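Local atomic coordinates of hydroxyethylthiazole kinase (Pyrococcus horikoshii, PDB entry 3HPD), a protein that probably phosphorylates the hydroxyl group of 4-methyl-5-beta-hydroxyethylthiazole with ATP and magnesium, a step of thiamine diphosphate biosynthesis. Residues I62-L67 with R104-I109; I89-V94 with D115-N120; D169-G174 with E209-T214; T177-N182 with K259-E264. All blocks are in the same frame, centred on the assembly; numbering follows the deposited sequence.

How the contacts relate
All four contacts belong to one mixed sheet and the helices packed on it. Contacts 1 and 2 lie next to each other, with centres about 9 Å apart. Strand 59-63 of contact 1 is the sheet neighbour of strand 89-92 of contact 2, and helix 100-112 of contact 1 links the two strands of contact 2. Contacts 3 and 4 also interlock: their centres are about 10 Å apart, and strands 169-172 and 177-180 are neighbours. Val116 of contact 2 touches Pro210 and Thr214 of contact 3, which joins the two pairs. Along the chain contacts 1 and 2 are complete before 3 and 4 begin. The sheet thus runs from a parallel part near the predicted ATP residue Lys118 to an antiparallel edge at contact 4.

Contact 1 (I62-L67 with R104-I109); sequences INIGTL and RVSLEI
Leu67 reaches tip to tip toward Val105. Its CD2 methyl lies 3.8 Å from Val105 CG2 and 4.1 Å from Val105 CB. Val105 CG1 also borders Leu67 CD2 and stands a loose 4.4 Å from Ile64 CG2. Ile64 thus faces helix 100-112 with two arms. Its CG1 sits between the backbone N and the carbonyl carbon (chi1 66°), and the chain runs on extended to CD1, which comes 3.1 Å from Ser106 OG. This is a tight approach of a methyl to a hydroxyl, not a polar bond. The hydroxyl is hydrogen-bonded to Arg102 O, one turn back in the same helix. Further along the helix Ile109 CD1 touches Ile62 CG2 at 4.0 Å, where the two isoleucines slant across each other. Ile62 belongs to strand 59-63, and Leu91 of the next strand also packs on Ile62 and Ile109.

The chain leaves that strand through an Asx turn. Asn63 OD1 accepts from Gly65 N at 2.9 Å, with the donor in the carbonyl plane. The same oxygen is also hydrogen-bonded to Asn23 ND2. Beyond the turn, Thr66 packs on Met43 and Leu67 on Glu49 of the second subunit. Met43 is a predicted substrate residue, so this loop probably lies close to a binding pocket between subunits, as in related Thz kinases. The contact itself is buried aliphatic packing. Helix 100-112 is therefore held to the strand end by the fit of methyl groups, while Ser106 OG, Asn63 OD1 and Thr66 OG1 find their hydrogen-bond partners elsewhere or within their own segment.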
loop_
_atom_site.group_PDB
_atom_site.type_symbol
_atom_site.label_atom_id
_atom_site.label_comp_id
_atom_site.label_asym_id
_atom_site.label_seq_id
_atom_site.Cartn_x
_atom_site.Cartn_y
_atom_site.Cartn_z
ATOM N N ILE A 62 -9.963 8.991 -11.325
ATOM C CA ILE A 62 -10.324 7.595 -11.551
ATOM C C ILE A 62 -9.122 6.866 -12.149
ATOM O O ILE A 62 -8.558 7.296 -13.152
ATOM C CB ILE A 62 -11.528 7.476 -12.517
ATOM C CG1 ILE A 62 -12.759 8.134 -11.888
ATOM C CG2 ILE A 62 -11.811 6.003 -12.820
ATOM C CD1 ILE A 62 -13.953 8.244 -12.821
ATOM N N ASN A 63 -8.737 5.765 -11.516
ATOM C CA ASN A 63 -7.589 4.971 -11.947
ATOM C C ASN A 63 -8.033 3.506 -11.992
ATOM O O ASN A 63 -8.364 2.925 -10.961
ATOM C CB ASN A 63 -6.452 5.164 -10.937
ATOM C CG ASN A 63 -5.183 4.455 -11.342
ATOM O OD1 ASN A 63 -5.207 3.284 -11.710
ATOM N ND2 ASN A 63 -4.059 5.161 -11.263
ATOM N N ILE A 64 -8.026 2.912 -13.182
ATOM C CA ILE A 64 -8.478 1.528 -13.365
ATOM C C ILE A 64 -7.413 0.440 -13.226
ATOM O O ILE A 64 -7.638 -0.697 -13.641
ATOM C CB ILE A 64 -9.133 1.355 -14.754
ATOM C CG1 ILE A 64 -8.081 1.542 -15.854
ATOM C CG2 ILE A 64 -10.253 2.369 -14.929
ATOM C CD1 ILE A 64 -8.613 1.309 -17.266
ATOM N N GLY A 65 -6.272 0.783 -12.632
ATOM C CA GLY A 65 -5.176 -0.166 -12.476
ATOM C C GLY A 65 -5.479 -1.571 -11.971
ATOM O O GLY A 65 -4.864 -2.542 -12.423
ATOM N N THR A 66 -6.402 -1.690 -11.024
ATOM C CA THR A 66 -6.759 -2.997 -10.474
ATOM C C THR A 66 -8.273 -3.138 -10.403
ATOM O O THR A 66 -8.816 -3.596 -9.402
ATOM C CB THR A 66 -6.189 -3.191 -9.048
ATOM O OG1 THR A 66 -6.668 -2.142 -8.196
ATOM C CG2 THR A 66 -4.661 -3.174 -9.069
ATOM N N LEU A 67 -8.954 -2.759 -11.476
ATOM C CA LEU A 67 -10.409 -2.824 -11.498
ATOM C C LEU A 67 -11.023 -4.216 -11.561
ATOM O O LEU A 67 -10.349 -5.204 -11.848
ATOM C CB LEU A 67 -10.958 -2.006 -12.675
ATOM C CG LEU A 67 -10.450 -2.234 -14.110
ATOM C CD1 LEU A 67 -9.795 -3.595 -14.277
ATOM C CD2 LEU A 67 -11.623 -2.072 -15.072
ATOM N N ARG A 104 -12.384 -1.237 -22.727
ATOM C CA ARG A 104 -13.832 -1.058 -22.704
ATOM C C ARG A 104 -14.287 -0.099 -21.607
ATOM O O ARG A 104 -15.053 0.832 -21.866
ATOM C CB ARG A 104 -14.531 -2.413 -22.533
ATOM C CG ARG A 104 -16.033 -2.306 -22.314
ATOM C CD ARG A 104 -16.752 -3.654 -22.422
ATOM N NE ARG A 104 -16.340 -4.627 -21.410
ATOM C CZ ARG A 104 -15.517 -5.647 -21.641
ATOM N NH1 ARG A 104 -15.009 -5.829 -22.853
ATOM N NH2 ARG A 104 -15.211 -6.494 -20.668
ATOM N N VAL A 105 -13.819 -0.325 -20.385
ATOM C CA VAL A 105 -14.199 0.532 -19.267
ATOM C C VAL A 105 -13.697 1.961 -19.463
ATOM O O VAL A 105 -14.396 2.922 -19.137
ATOM C CB VAL A 105 -13.663 -0.025 -17.929
ATOM C CG1 VAL A 105 -13.988 0.932 -16.793
ATOM C CG2 VAL A 105 -14.278 -1.398 -17.661
ATOM N N SER A 106 -12.491 2.108 -20.001
ATOM C CA SER A 106 -11.940 3.437 -20.239
ATOM C C SER A 106 -12.818 4.206 -21.228
ATOM O O SER A 106 -13.142 5.372 -21.006
ATOM C CB SER A 106 -10.514 3.337 -20.791
ATOM O OG SER A 106 -9.641 2.756 -19.840
ATOM N N LEU A 107 -13.203 3.550 -22.318
ATOM C CA LEU A 107 -14.039 4.194 -23.328
ATOM C C LEU A 107 -15.426 4.523 -22.786
ATOM O O LEU A 107 -16.031 5.523 -23.173
ATOM C CB LEU A 107 -14.156 3.301 -24.569
ATOM C CG LEU A 107 -12.846 3.102 -25.341
ATOM C CD1 LEU A 107 -13.066 2.160 -26.519
ATOM C CD2 LEU A 107 -12.331 4.454 -25.817
ATOM N N GLU A 108 -15.917 3.682 -21.882
ATOM C CA GLU A 108 -17.226 3.874 -21.270
ATOM C C GLU A 108 -17.222 5.163 -20.446
ATOM O O GLU A 108 -18.169 5.951 -20.483
ATOM C CB GLU A 108 -17.546 2.676 -20.376
ATOM C CG GLU A 108 -18.970 2.612 -19.878
ATOM C CD GLU A 108 -19.235 1.356 -19.068
ATOM O OE1 GLU A 108 -18.422 0.408 -19.160
ATOM O OE2 GLU A 108 -20.257 1.311 -18.351
ATOM N N ILE A 109 -16.143 5.371 -19.701
ATOM C CA ILE A 109 -15.998 6.562 -18.875
ATOM C C ILE A 109 -15.788 7.786 -19.771
ATOM O O ILE A 109 -16.367 8.851 -19.537
ATOM C CB ILE A 109 -14.805 6.395 -17.905
ATOM C CG1 ILE A 109 -15.145 5.314 -16.872
ATOM C CG2 ILE A 109 -14.467 7.725 -17.230
ATOM C CD1 ILE A 109 -13.986 4.919 -15.983
#

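Contact 2 (I89-V94 with D115-N120)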
loop_
_atom_site.group_PDB
_atom_site.type_symbol
_atom_site.label_atom_id
_atom_site.label_comp_id
_atom_site.label_asym_id
_atom_site.label_seq_id
_atom_site.Cartn_x
_atom_site.Cartn_y
_atom_site.Cartn_z
ATOM N N ILE A 89 -13.007 15.728 -13.643
ATOM C CA ILE A 89 -12.619 14.324 -13.584
ATOM C C ILE A 89 -11.314 14.049 -14.326
ATOM O O ILE A 89 -11.129 14.500 -15.456
ATOM C CB ILE A 89 -13.705 13.429 -14.216
ATOM C CG1 ILE A 89 -15.039 13.645 -13.500
ATOM C CG2 ILE A 89 -13.286 11.960 -14.145
ATOM C CD1 ILE A 89 -16.219 13.077 -14.243
ATOM N N VAL A 90 -10.416 13.309 -13.679
ATOM C CA VAL A 90 -9.143 12.920 -14.282
ATOM C C VAL A 90 -9.171 11.401 -14.419
ATOM O O VAL A 90 -9.417 10.691 -13.442
ATOM C CB VAL A 90 -7.933 13.289 -13.392
ATOM C CG1 VAL A 90 -6.643 12.817 -14.060
ATOM C CG2 VAL A 90 -7.890 14.794 -13.155
ATOM N N LEU A 91 -8.933 10.901 -15.625
ATOM C CA LEU A 91 -8.928 9.460 -15.849
ATOM C C LEU A 91 -7.553 8.952 -16.254
ATOM O O LEU A 91 -6.941 9.479 -17.175
ATOM C CB LEU A 91 -9.928 9.079 -16.949
ATOM C CG LEU A 91 -9.839 7.627 -17.438
ATOM C CD1 LEU A 91 -10.263 6.672 -16.317
ATOM C CD2 LEU A 91 -10.726 7.438 -18.663
ATOM N N ASP A 92 -7.069 7.934 -15.551
ATOM C CA ASP A 92 -5.791 7.321 -15.886
ATOM C C ASP A 92 -6.173 5.902 -16.295
ATOM O O ASP A 92 -6.443 5.054 -15.440
ATOM C CB ASP A 92 -4.855 7.278 -14.679
ATOM C CG ASP A 92 -3.444 6.890 -15.066
ATOM O OD1 ASP A 92 -3.295 6.083 -16.011
ATOM O OD2 ASP A 92 -2.488 7.379 -14.427
ATOM N N PRO A 93 -6.204 5.630 -17.610
ATOM C CA PRO A 93 -6.559 4.337 -18.205
ATOM C C PRO A 93 -5.462 3.288 -18.107
ATOM O O PRO A 93 -5.064 2.706 -19.119
ATOM C CB PRO A 93 -6.856 4.714 -19.649
ATOM C CG PRO A 93 -5.767 5.715 -19.922
ATOM C CD PRO A 93 -5.770 6.578 -18.656
ATOM N N VAL A 94 -4.985 3.041 -16.891
ATOM C CA VAL A 94 -3.916 2.074 -16.673
ATOM C C VAL A 94 -4.175 0.723 -17.331
ATOM O O VAL A 94 -5.134 0.028 -16.998
ATOM C CB VAL A 94 -3.670 1.841 -15.165
ATOM C CG1 VAL A 94 -2.513 0.868 -14.966
ATOM C CG2 VAL A 94 -3.371 3.169 -14.477
ATOM N N ASP A 115 -12.453 15.417 -17.833
ATOM C CA ASP A 115 -11.803 16.697 -18.069
ATOM C C ASP A 115 -10.343 16.548 -18.456
ATOM O O ASP A 115 -9.781 17.411 -19.124
ATOM C CB ASP A 115 -11.954 17.568 -16.827
ATOM C CG ASP A 115 -13.402 17.915 -16.554
ATOM O OD1 ASP A 115 -13.917 18.843 -17.213
ATOM O OD2 ASP A 115 -14.033 17.244 -15.707
ATOM N N VAL A 116 -9.737 15.444 -18.034
ATOM C CA VAL A 116 -8.346 15.150 -18.355
ATOM C C VAL A 116 -8.177 13.648 -18.531
ATOM O O VAL A 116 -8.657 12.864 -17.710
ATOM C CB VAL A 116 -7.369 15.608 -17.237
ATOM C CG1 VAL A 116 -5.948 15.134 -17.555
ATOM C CG2 VAL A 116 -7.384 17.122 -17.109
ATOM N N LEU A 117 -7.524 13.255 -19.620
ATOM C CA LEU A 117 -7.229 11.846 -19.899
ATOM C C LEU A 117 -5.707 11.823 -19.924
ATOM O O LEU A 117 -5.077 12.537 -20.690
ATOM C CB LEU A 117 -7.784 11.417 -21.265
ATOM C CG LEU A 117 -7.360 10.014 -21.737
ATOM C CD1 LEU A 117 -7.883 8.954 -20.783
ATOM C CD2 LEU A 117 -7.896 9.759 -23.140
ATOM N N LYS A 118 -5.121 10.996 -19.067
ATOM C CA LYS A 118 -3.673 10.906 -18.981
ATOM C C LYS A 118 -3.118 9.496 -19.033
ATOM O O LYS A 118 -3.409 8.696 -18.179
ATOM C CB LYS A 118 -3.154 11.494 -17.678
ATOM C CG LYS A 118 -1.644 11.439 -17.699
ATOM C CD LYS A 118 -0.914 11.197 -16.362
ATOM C CE LYS A 118 -1.201 9.797 -15.694
ATOM N NZ LYS A 118 -1.009 8.543 -16.540
ATOM N N GLY A 119 -2.283 9.196 -20.012
ATOM C CA GLY A 119 -1.708 7.872 -20.110
ATOM C C GLY A 119 -0.473 7.835 -20.971
ATOM O O GLY A 119 -0.077 8.870 -21.506
ATOM N N ASN A 120 0.146 6.664 -21.114
ATOM C CA ASN A 120 1.331 6.574 -21.960
ATOM C C ASN A 120 0.919 6.375 -23.416
ATOM O O ASN A 120 -0.268 6.270 -23.726
ATOM C CB ASN A 120 2.263 5.440 -21.507
ATOM C CG ASN A 120 1.610 4.076 -21.568
ATOM O OD1 ASN A 120 0.858 3.770 -22.492
ATOM N ND2 ASN A 120 1.913 3.237 -20.582
#
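Leu91 and Leu117 run alongside each other on the face covered by helix 100-112, with Leu91 CD2 3.9 Å from Leu117 CD1. Pro93 crosses Leu117 at about a right angle and rests its CD 3.8 Å from the same CD1 methyl. On the other face Val90 packs beside Val116. The backbones of this dense middle run parallel: Leu91 N donates to Val116 O, and Lys118 N donates to Leu91 O at 3.0 Å and 173°.

The start of the pair is more open, with Asp115 partly exposed, though it is well bonded. Here Ile89 O accepts from both Asp115 N and Val116 N. Asp115 OD2 takes Ile89 N at 2.8 Å on its anti side, 16° out of the carboxylate plane, which closes the end of the ladder.

At the far end the buried Asp92 and Lys118 side chains lie alongside each other. Lys118 NZ forms a salt bridge with Asp92 OD2 at 2.8 Å, although the geometry is weak as a hydrogen bond. Lys118 is a predicted ATP-binding residue. Its side chain lies about 5 Å from a bound phosphate ion, which probably comes from the crystallisation liquor. The two strands and helix 100-112 between them form a beta-alpha-beta unit, with the predicted nucleotide site at the strand ends, consistent with the ribokinase-like fold.

Contact 3 (D169-G174 with E209-T214); sequences DYVSDG and EPLKAT
Leu211 and Val171 carry most of this contact, in which the first turn of helix 210-231 lies on a face of the sheet, the layered alpha/beta packing of the ribokinase-like fold. The helix runs nearly antiparallel to strand 169-172, at 161° between their directions and 8.3 Å at closest approach of the short axes. Leu211 puts CG anti to the backbone N (chi1 -179°), and its two methyls divide the work. CD1 meets Val171 CG1 at 3.6 Å, where the two side chains slant across each other. CD2 turns to Asp173 just past the strand end and stands 3.8 Å from Asp173 OD2.

Val171 CG1 is the hub on the strand side. Besides Leu211 it touches Thr214 CB at 3.8 Å, one helical turn on, and so it meets two side chains on the same face of the helix. Thr215 and Leu218 of that face also touch Val171.

Asp173 approaches Leu211 at about a right angle. Its carboxylate has polar partners elsewhere: OD2 forms a salt bridge with Arg175, and OD1 is hydrogen-bonded to Arg176 N. The methyl of Leu211 therefore packs on an acid whose charge is probably offset in part by Arg175. Next to it an ST turn shapes the hairpin between strands 169-172 and 177-180, with Gly174 N donating to Ser172 OG at 3.0 Å. That hydroxyl is also hydrogen-bonded to Thr177 OG1. In the helix, Thr214 OG1 donates to Pro210 O at 2.8 Å, while Thr214 N reaches the same oxygen from the opposite face of its plane.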
loop_
_atom_site.group_PDB
_atom_site.type_symbol
_atom_site.label_atom_id
_atom_site.label_comp_id
_atom_site.label_asym_id
_atom_site.label_seq_id
_atom_site.Cartn_x
_atom_site.Cartn_y
_atom_site.Cartn_z
ATOM N N ASP A 169 6.735 14.694 -22.515
ATOM C CA ASP A 169 5.284 14.591 -22.381
ATOM C C ASP A 169 4.620 15.618 -23.278
ATOM O O ASP A 169 5.157 16.705 -23.487
ATOM C CB ASP A 169 4.834 14.869 -20.942
ATOM C CG ASP A 169 5.558 14.024 -19.924
ATOM O OD1 ASP A 169 5.390 12.785 -19.934
ATOM O OD2 ASP A 169 6.297 14.610 -19.108
ATOM N N TYR A 170 3.452 15.269 -23.806
ATOM C CA TYR A 170 2.684 16.187 -24.637
ATOM C C TYR A 170 1.296 16.313 -24.029
ATOM O O TYR A 170 0.688 15.318 -23.631
ATOM C CB TYR A 170 2.592 15.678 -26.077
ATOM C CG TYR A 170 3.880 15.884 -26.830
ATOM C CD1 TYR A 170 4.246 17.150 -27.284
ATOM C CD2 TYR A 170 4.774 14.833 -27.015
ATOM C CE1 TYR A 170 5.475 17.362 -27.902
ATOM C CE2 TYR A 170 6.000 15.034 -27.625
ATOM C CZ TYR A 170 6.346 16.301 -28.065
ATOM O OH TYR A 170 7.572 16.508 -28.649
ATOM N N VAL A 171 0.813 17.546 -23.944
ATOM C CA VAL A 171 -0.502 17.828 -23.382
ATOM C C VAL A 171 -1.225 18.725 -24.369
ATOM O O VAL A 171 -0.657 19.714 -24.833
ATOM C CB VAL A 171 -0.382 18.579 -22.040
ATOM C CG1 VAL A 171 -1.722 18.581 -21.316
ATOM C CG2 VAL A 171 0.696 17.941 -21.184
ATOM N N SER A 172 -2.468 18.385 -24.690
ATOM C CA SER A 172 -3.238 19.185 -25.632
ATOM C C SER A 172 -4.729 19.159 -25.335
ATOM O O SER A 172 -5.257 18.165 -24.834
ATOM C CB SER A 172 -3.012 18.681 -27.060
ATOM O OG SER A 172 -3.730 19.471 -27.999
ATOM N N ASP A 173 -5.400 20.263 -25.642
ATOM C CA ASP A 173 -6.839 20.357 -25.445
ATOM C C ASP A 173 -7.482 20.378 -26.827
ATOM O O ASP A 173 -8.674 20.642 -26.969
ATOM C CB ASP A 173 -7.206 21.624 -24.663
ATOM C CG ASP A 173 -6.862 22.904 -25.410
ATOM O OD1 ASP A 173 -6.272 22.830 -26.508
ATOM O OD2 ASP A 173 -7.187 23.992 -24.886
ATOM N N GLY A 174 -6.670 20.090 -27.841
ATOM C CA GLY A 174 -7.159 20.071 -29.207
ATOM C C GLY A 174 -6.810 21.322 -29.990
ATOM O O GLY A 174 -6.729 21.290 -31.219
ATOM N N GLU A 209 -7.744 25.634 -15.231
ATOM C CA GLU A 209 -8.256 24.884 -16.375
ATOM C C GLU A 209 -7.383 23.681 -16.733
ATOM O O GLU A 209 -6.170 23.703 -16.536
ATOM C CB GLU A 209 -8.437 25.814 -17.576
ATOM C CG GLU A 209 -9.627 26.759 -17.409
ATOM C CD GLU A 209 -10.939 26.012 -17.196
ATOM O OE1 GLU A 209 -11.430 25.374 -18.155
ATOM O OE2 GLU A 209 -11.478 26.053 -16.068
ATOM N N PRO A 210 -8.006 22.610 -17.259
ATOM C CA PRO A 210 -7.399 21.338 -17.671
ATOM C C PRO A 210 -6.045 21.345 -18.381
ATOM O O PRO A 210 -5.139 20.610 -17.986
ATOM C CB PRO A 210 -8.491 20.700 -18.522
ATOM C CG PRO A 210 -9.727 21.140 -17.828
ATOM C CD PRO A 210 -9.449 22.609 -17.573
ATOM N N LEU A 211 -5.898 22.144 -19.434
ATOM C CA LEU A 211 -4.626 22.166 -20.151
ATOM C C LEU A 211 -3.484 22.653 -19.267
ATOM O O LEU A 211 -2.429 22.024 -19.203
ATOM C CB LEU A 211 -4.721 23.044 -21.403
ATOM C CG LEU A 211 -3.430 23.112 -22.226
ATOM C CD1 LEU A 211 -2.988 21.704 -22.614
ATOM C CD2 LEU A 211 -3.655 23.969 -23.466
ATOM N N LYS A 212 -3.694 23.774 -18.586
ATOM C CA LYS A 212 -2.670 24.331 -17.707
ATOM C C LYS A 212 -2.473 23.476 -16.458
ATOM O O LYS A 212 -1.363 23.364 -15.946
ATOM C CB LYS A 212 -3.041 25.758 -17.298
ATOM C CG LYS A 212 -2.972 26.766 -18.433
ATOM C CD LYS A 212 -3.471 28.127 -17.980
ATOM C CE LYS A 212 -3.311 29.171 -19.074
ATOM N NZ LYS A 212 -3.804 30.505 -18.624
ATOM N N ALA A 213 -3.553 22.874 -15.973
ATOM C CA ALA A 213 -3.485 22.034 -14.779
ATOM C C ALA A 213 -2.623 20.798 -15.023
ATOM O O ALA A 213 -1.731 20.480 -14.233
ATOM C CB ALA A 213 -4.890 21.615 -14.355
ATOM N N THR A 214 -2.895 20.102 -16.122
ATOM C CA THR A 214 -2.154 18.896 -16.460
ATOM C C THR A 214 -0.691 19.218 -16.769
ATOM O O THR A 214 0.213 18.502 -16.334
ATOM C CB THR A 214 -2.795 18.177 -17.664
ATOM O OG1 THR A 214 -4.197 18.001 -17.419
ATOM C CG2 THR A 214 -2.159 16.807 -17.870
#

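Contact 4 (T177-N182 with K259-E264)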
loop_
_atom_site.group_PDB
_atom_site.type_symbol
_atom_site.label_atom_id
_atom_site.label_comp_id
_atom_site.label_asym_id
_atom_site.label_seq_id
_atom_site.Cartn_x
_atom_site.Cartn_y
_atom_site.Cartn_z
ATOM N N THR A 177 -1.076 23.088 -27.507
ATOM C CA THR A 177 -0.296 21.933 -27.088
ATOM C C THR A 177 0.988 22.361 -26.395
ATOM O O THR A 177 1.627 23.339 -26.793
ATOM C CB THR A 177 0.054 21.042 -28.304
ATOM O OG1 THR A 177 -1.154 20.573 -28.914
ATOM C CG2 THR A 177 0.889 19.840 -27.874
ATOM N N PHE A 178 1.355 21.622 -25.351
ATOM C CA PHE A 178 2.568 21.891 -24.593
ATOM C C PHE A 178 3.439 20.645 -24.551
ATOM O O PHE A 178 2.932 19.522 -24.535
ATOM C CB PHE A 178 2.229 22.298 -23.157
ATOM C CG PHE A 178 1.719 23.701 -23.025
ATOM C CD1 PHE A 178 2.604 24.766 -22.883
ATOM C CD2 PHE A 178 0.353 23.960 -23.041
ATOM C CE1 PHE A 178 2.135 26.072 -22.761
ATOM C CE2 PHE A 178 -0.128 25.263 -22.920
ATOM C CZ PHE A 178 0.766 26.320 -22.777
ATOM N N ALA A 179 4.750 20.854 -24.536
ATOM C CA ALA A 179 5.707 19.761 -24.456
ATOM C C ALA A 179 6.450 19.926 -23.138
ATOM O O ALA A 179 6.913 21.019 -22.815
ATOM C CB ALA A 179 6.684 19.827 -25.621
ATOM N N VAL A 180 6.545 18.844 -22.371
ATOM C CA VAL A 180 7.235 18.873 -21.086
ATOM C C VAL A 180 8.472 17.990 -21.167
ATOM O O VAL A 180 8.368 16.802 -21.467
ATOM C CB VAL A 180 6.324 18.358 -19.953
ATOM C CG1 VAL A 180 7.103 18.298 -18.641
ATOM C CG2 VAL A 180 5.114 19.269 -19.813
ATOM N N TYR A 181 9.636 18.572 -20.895
ATOM C CA TYR A 181 10.898 17.837 -20.971
ATOM C C TYR A 181 11.450 17.384 -19.621
ATOM O O TYR A 181 12.450 16.664 -19.575
ATOM C CB TYR A 181 11.952 18.694 -21.681
ATOM C CG TYR A 181 11.530 19.152 -23.057
ATOM C CD1 TYR A 181 11.550 18.277 -24.142
ATOM C CD2 TYR A 181 11.070 20.450 -23.265
ATOM C CE1 TYR A 181 11.116 18.684 -25.404
ATOM C CE2 TYR A 181 10.633 20.868 -24.521
ATOM C CZ TYR A 181 10.659 19.979 -25.584
ATOM O OH TYR A 181 10.218 20.385 -26.819
ATOM N N ASN A 182 10.809 17.803 -18.532
ATOM C CA ASN A 182 11.259 17.432 -17.192
ATOM C C ASN A 182 10.996 15.965 -16.872
ATOM O O ASN A 182 10.111 15.338 -17.461
ATOM C CB ASN A 182 10.575 18.299 -16.131
ATOM C CG ASN A 182 10.978 19.757 -16.222
ATOM O OD1 ASN A 182 10.171 20.616 -16.582
ATOM N ND2 ASN A 182 12.238 20.042 -15.901
ATOM N N LYS A 259 11.370 22.852 -17.732
ATOM C CA LYS A 259 11.699 22.663 -19.141
ATOM C C LYS A 259 10.365 22.376 -19.822
ATOM O O LYS A 259 9.932 21.228 -19.901
ATOM C CB LYS A 259 12.641 21.470 -19.335
ATOM C CG LYS A 259 13.964 21.578 -18.600
ATOM C CD LYS A 259 14.889 20.433 -18.993
ATOM C CE LYS A 259 16.196 20.469 -18.217
ATOM N NZ LYS A 259 16.867 21.792 -18.321
ATOM N N VAL A 260 9.711 23.431 -20.298
ATOM C CA VAL A 260 8.411 23.297 -20.940
ATOM C C VAL A 260 8.225 24.379 -21.998
ATOM O O VAL A 260 8.704 25.497 -21.839
ATOM C CB VAL A 260 7.275 23.411 -19.889
ATOM C CG1 VAL A 260 7.443 24.688 -19.078
ATOM C CG2 VAL A 260 5.914 23.398 -20.572
ATOM N N ARG A 261 7.525 24.044 -23.075
ATOM C CA ARG A 261 7.290 25.008 -24.141
ATOM C C ARG A 261 5.971 24.745 -24.847
ATOM O O ARG A 261 5.491 23.611 -24.883
ATOM C CB ARG A 261 8.429 24.953 -25.164
ATOM C CG ARG A 261 8.648 23.576 -25.783
ATOM C CD ARG A 261 9.810 23.589 -26.776
ATOM N NE ARG A 261 9.467 24.245 -28.036
ATOM C CZ ARG A 261 8.912 23.627 -29.075
ATOM N NH1 ARG A 261 8.638 22.331 -29.010
ATOM N NH2 ARG A 261 8.626 24.306 -30.178
ATOM N N GLU A 262 5.377 25.799 -25.397
ATOM C CA GLU A 262 4.132 25.644 -26.130
ATOM C C GLU A 262 4.525 25.268 -27.549
ATOM O O GLU A 262 5.441 25.858 -28.122
ATOM C CB GLU A 262 3.322 26.938 -26.147
ATOM C CG GLU A 262 1.866 26.694 -26.506
ATOM C CD GLU A 262 1.050 27.963 -26.602
ATOM O OE1 GLU A 262 1.349 28.926 -25.865
ATOM O OE2 GLU A 262 0.097 27.986 -27.406
ATOM N N VAL A 263 3.833 24.285 -28.109
ATOM C CA VAL A 263 4.128 23.805 -29.452
ATOM C C VAL A 263 3.241 24.411 -30.536
ATOM O O VAL A 263 2.146 24.900 -30.260
ATOM C CB VAL A 263 4.010 22.263 -29.503
ATOM C CG1 VAL A 263 4.116 21.765 -30.934
ATOM C CG2 VAL A 263 5.103 21.638 -28.651
ATOM N N GLU A 264 3.743 24.374 -31.770
ATOM C CA GLU A 264 3.036 24.890 -32.939
ATOM C C GLU A 264 2.932 26.410 -32.927
ATOM O O GLU A 264 1.792 26.922 -32.966
ATOM C CB GLU A 264 1.638 24.275 -33.016
ATOM C CG GLU A 264 1.626 22.758 -33.058
ATOM C CD GLU A 264 0.247 22.188 -32.805
ATOM O OE1 GLU A 264 -0.670 22.465 -33.607
ATOM O OE2 GLU A 264 0.077 21.466 -31.800
HETATM O O HOH W 1 -0.220 25.422 -28.995
#
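Ala179 N and Arg261 N carry the antiparallel backbone ladder between strands 177-180 and 260-263. Ala179 N gives to Arg261 O at 2.9 Å, and Arg261 N returns to Ala179 O. The ladder runs on past the strand ends, where Tyr181 N gives to Lys259 O. Asn182 closes this end with its side chain: OD1 accepts from Lys259 N at 2.8 Å, the donor tilted 24° from the carbonyl plane. Its ND2 is held by Glu226 and Tyr257.

Apolar contacts line both faces. Glu262 CG lies over the Phe178 ring, 4.0 Å from its centroid, a CH-pi contact offset toward the rim. Ala179 CB meets Val263 CG2 at 3.9 Å on the other face.

Tyr181 and Arg261 make an edge contact. Arg261 CD lies in the plane of the ring, 3.2 Å from Tyr181 OH. A weak hydrogen bond from Arg261 NH1 to the same hydroxyl adds to this.

One water joins the strands at the other end, bonded to Thr177 N, Glu262 OE2 and Val263 O. Glu262 OE1 forms a salt bridge with Arg176. The C-terminal strand is thus attached to the sheet edge chiefly by backbone bonds, with the stem of Glu262 over the Phe178 ring and that of Arg261 at the edge of Tyr181.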